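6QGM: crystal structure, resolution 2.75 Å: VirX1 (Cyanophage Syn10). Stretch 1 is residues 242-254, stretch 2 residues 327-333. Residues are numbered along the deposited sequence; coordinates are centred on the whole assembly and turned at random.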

# COMPACT_ATOMS: atom_id res chain seq x y z
N SER B 242 19.03 -10.62 15.19
CA SER B 242 19.30 -9.74 14.02
C SER B 242 19.89 -8.42 14.50
O SER B 242 19.18 -7.61 15.09
CB SER B 242 18.05 -9.46 13.21
OG SER B 242 17.44 -10.65 12.76
N PRO B 243 21.19 -8.13 14.24
CA PRO B 243 21.78 -6.84 14.60
C PRO B 243 21.31 -5.74 13.63
O PRO B 243 20.88 -6.09 12.55
CB PRO B 243 23.29 -7.10 14.50
CG PRO B 243 23.39 -8.13 13.41
CD PRO B 243 22.16 -9.02 13.58
N PHE B 244 21.38 -4.46 14.03
CA PHE B 244 21.01 -3.29 13.20
C PHE B 244 22.25 -2.67 12.51
O PHE B 244 22.11 -1.53 11.99
CB PHE B 244 20.33 -2.21 14.04
CG PHE B 244 18.97 -2.57 14.60
CD1 PHE B 244 18.02 -3.20 13.81
CD2 PHE B 244 18.62 -2.23 15.91
CE1 PHE B 244 16.77 -3.51 14.32
CE2 PHE B 244 17.37 -2.55 16.41
CZ PHE B 244 16.45 -3.19 15.62
N SER B 245 23.39 -3.38 12.50
CA SER B 245 24.74 -2.84 12.13
C SER B 245 24.78 -2.36 10.67
O SER B 245 25.73 -1.62 10.33
CB SER B 245 25.84 -3.83 12.41
OG SER B 245 25.42 -5.15 12.14
N LYS B 246 23.80 -2.75 9.85
CA LYS B 246 23.71 -2.30 8.44
C LYS B 246 23.25 -0.84 8.34
O LYS B 246 23.60 -0.24 7.32
CB LYS B 246 22.83 -3.28 7.65
CG LYS B 246 23.65 -4.36 6.92
CD LYS B 246 23.21 -5.82 7.06
CE LYS B 246 24.43 -6.71 6.92
NZ LYS B 246 24.04 -8.10 6.58
N LYS B 247 22.55 -0.28 9.34
CA LYS B 247 22.11 1.15 9.31
C LYS B 247 22.56 1.93 10.56
O LYS B 247 22.62 3.20 10.50
CB LYS B 247 20.59 1.26 9.13
CG LYS B 247 19.77 0.46 10.13
CD LYS B 247 18.33 0.36 9.76
CE LYS B 247 17.52 -0.20 10.88
NZ LYS B 247 16.10 -0.34 10.48
N LEU B 248 22.83 1.24 11.67
CA LEU B 248 23.30 1.86 12.93
C LEU B 248 24.64 1.24 13.32
O LEU B 248 24.68 0.02 13.57
CB LEU B 248 22.23 1.63 14.01
CG LEU B 248 20.89 2.31 13.76
CD1 LEU B 248 19.83 1.75 14.69
CD2 LEU B 248 21.02 3.82 13.93
N ALA B 249 25.69 2.06 13.39
CA ALA B 249 27.09 1.63 13.57
C ALA B 249 27.41 1.40 15.05
O ALA B 249 28.41 0.75 15.33
CB ALA B 249 28.01 2.65 12.96
N ASN B 250 26.59 1.92 15.97
CA ASN B 250 26.92 1.97 17.42
C ASN B 250 26.66 0.60 18.04
O ASN B 250 25.55 0.11 17.97
CB ASN B 250 26.18 3.13 18.11
CG ASN B 250 26.63 4.48 17.58
OD1 ASN B 250 27.72 4.59 17.03
ND2 ASN B 250 25.80 5.51 17.75
N ASP B 251 27.70 -0.01 18.61
CA ASP B 251 27.67 -1.39 19.16
C ASP B 251 28.20 -1.41 20.60
O ASP B 251 28.19 -2.49 21.21
CB ASP B 251 28.48 -2.32 18.26
CG ASP B 251 29.91 -1.87 18.08
OD1 ASP B 251 30.18 -0.66 18.28
OD2 ASP B 251 30.75 -2.72 17.72
N LYS B 252 28.64 -0.26 21.12
CA LYS B 252 29.19 -0.11 22.49
C LYS B 252 28.52 1.07 23.19
O LYS B 252 28.10 2.02 22.48
CB LYS B 252 30.69 0.15 22.42
CG LYS B 252 31.50 -0.87 21.65
CD LYS B 252 31.29 -2.28 22.14
CE LYS B 252 32.18 -3.30 21.45
NZ LYS B 252 32.71 -4.30 22.41
N ALA B 253 28.47 1.04 24.52
CA ALA B 253 28.10 2.20 25.36
C ALA B 253 28.96 2.20 26.62
O ALA B 253 29.30 1.12 27.11
CB ALA B 253 26.62 2.19 25.70
N MET B 254 29.36 3.37 27.08
CA MET B 254 29.84 3.59 28.47
C MET B 254 28.89 4.61 29.11
O MET B 254 28.29 5.41 28.37
CB MET B 254 31.30 4.08 28.48
CG MET B 254 31.56 5.28 27.60
SD MET B 254 33.28 5.70 27.47
CE MET B 254 33.88 4.35 26.45
N ASP B 327 28.01 -3.80 26.95
CA ASP B 327 28.00 -4.49 25.64
C ASP B 327 26.53 -4.52 25.22
O ASP B 327 25.75 -5.22 25.91
CB ASP B 327 28.69 -5.84 25.79
CG ASP B 327 28.55 -6.43 27.20
OD1 ASP B 327 27.54 -6.09 27.89
OD2 ASP B 327 29.42 -7.20 27.59
N ILE B 328 26.17 -3.74 24.19
CA ILE B 328 24.75 -3.47 23.85
C ILE B 328 24.36 -4.42 22.71
O ILE B 328 25.06 -4.39 21.66
CB ILE B 328 24.49 -1.99 23.49
CG1 ILE B 328 25.40 -1.48 22.37
CG2 ILE B 328 24.59 -1.14 24.75
CD1 ILE B 328 24.78 -0.36 21.56
N GLY B 329 23.30 -5.21 22.92
CA GLY B 329 22.63 -5.96 21.86
C GLY B 329 21.83 -5.04 20.95
O GLY B 329 20.61 -5.01 21.17
N HIS B 330 22.47 -4.37 19.98
CA HIS B 330 21.84 -3.34 19.12
C HIS B 330 21.12 -4.02 17.94
O HIS B 330 21.71 -4.17 16.85
CB HIS B 330 22.85 -2.29 18.65
CG HIS B 330 22.24 -0.97 18.33
ND1 HIS B 330 22.99 0.16 18.13
CD2 HIS B 330 20.96 -0.58 18.22
CE1 HIS B 330 22.20 1.18 17.88
NE2 HIS B 330 20.95 0.76 17.93
N GLY B 331 19.87 -4.42 18.18
CA GLY B 331 19.11 -5.29 17.28
C GLY B 331 17.90 -5.86 17.97
O GLY B 331 17.43 -5.27 18.96
N LYS B 332 17.41 -7.00 17.47
CA LYS B 332 16.21 -7.70 17.98
C LYS B 332 16.40 -9.20 17.76
O LYS B 332 17.06 -9.58 16.78
CB LYS B 332 14.97 -7.27 17.18
CG LYS B 332 15.26 -7.13 15.69
CD LYS B 332 14.07 -7.21 14.81
CE LYS B 332 14.48 -7.49 13.38
NZ LYS B 332 13.33 -7.35 12.45
N ARG B 333 15.81 -10.00 18.64
CA ARG B 333 15.57 -11.43 18.37
C ARG B 333 14.60 -11.52 17.17
O ARG B 333 13.80 -10.57 16.96
CB ARG B 333 15.00 -12.11 19.61
CG ARG B 333 15.87 -11.98 20.85
CD ARG B 333 17.14 -12.80 20.73
NE ARG B 333 18.19 -12.35 21.62
CZ ARG B 333 19.38 -12.92 21.69
NH1 ARG B 333 19.65 -13.98 20.94
NH2 ARG B 333 20.30 -12.44 22.50

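Glycine in a β-strand is often read as a mere absence, yet in VirX1 the missing side chain of Gly-331 is what lets two strands meet so closely. Its CA lies 4.1 Å from the CA of Pro-243, a short separation even for a non-hydrogen-bonded antiparallel pair, and 3.2 Å from Ser-242 O, a CA-H...O contact. An ideally placed CB on Gly-331 would fall 2.2 Å from Ser-242 O and 2.8 Å from Pro-243 CA, both outright clashes. Gly-331 CA also sits over one face of the Phe-244 ring, 3.5 Å from the ring centroid and 21° off the normal, so a CH-π contact takes up the space beside the bare backbone.

Around this point the pairing is regular. Ser-242 and Lys-332 form a hydrogen-bonded antiparallel pair, with Ser-242 N donating to Lys-332 O at 2.7 Å and Lys-332 N returning a bond to Ser-242 O at 3.0 Å. Their side chains share a face of the sheet, where Ser-242 CB approaches Lys-332 CE to 4.1 Å. Pro-243 has no amide hydrogen to offer, and it occupies the non-hydrogen-bonded position, where none is asked of it. Beyond it, Phe-244 N donates to His-330 O at 2.9 Å, carrying the backbone pairing one step past the strand. Phe-244 O then accepts bonds from Lys-247 N at 3.0 Å and Leu-248 N at 2.9 Å, so the chain turns while remaining tied to the residue that anchors it.

His-330 illustrates a second principle: a side chain can take over where strand pairing lapses. With chi1 in the t well, its ring reaches across to the loop, and ND1 donates to Asn-250 O at 2.6 Å with an angle of 169°, a short and nearly linear bond. The acceptor lies near the ring plane, as an in-plane N-H requires. Leu-248 CD1 packs 3.6 Å from His-330 NE2, and Phe-244 CD2 lies 3.7 Å from His-330 CD2. The two aromatic rings are steeply inclined, at 84°, with centroids 5.9 Å apart. His-330 thus joins backbone pairing to loop packing, and it has more area covered by the opposing stretch than any other residue here.

Farther along, contact becomes chiefly a matter of packing. Ile-328 points toward the other stretch, bringing CG1 to 3.2 Å from Asp-251 O and CD1 to 3.7 Å from Asn-250 O, while its CG2 meets Ala-253 CB at 4.0 Å.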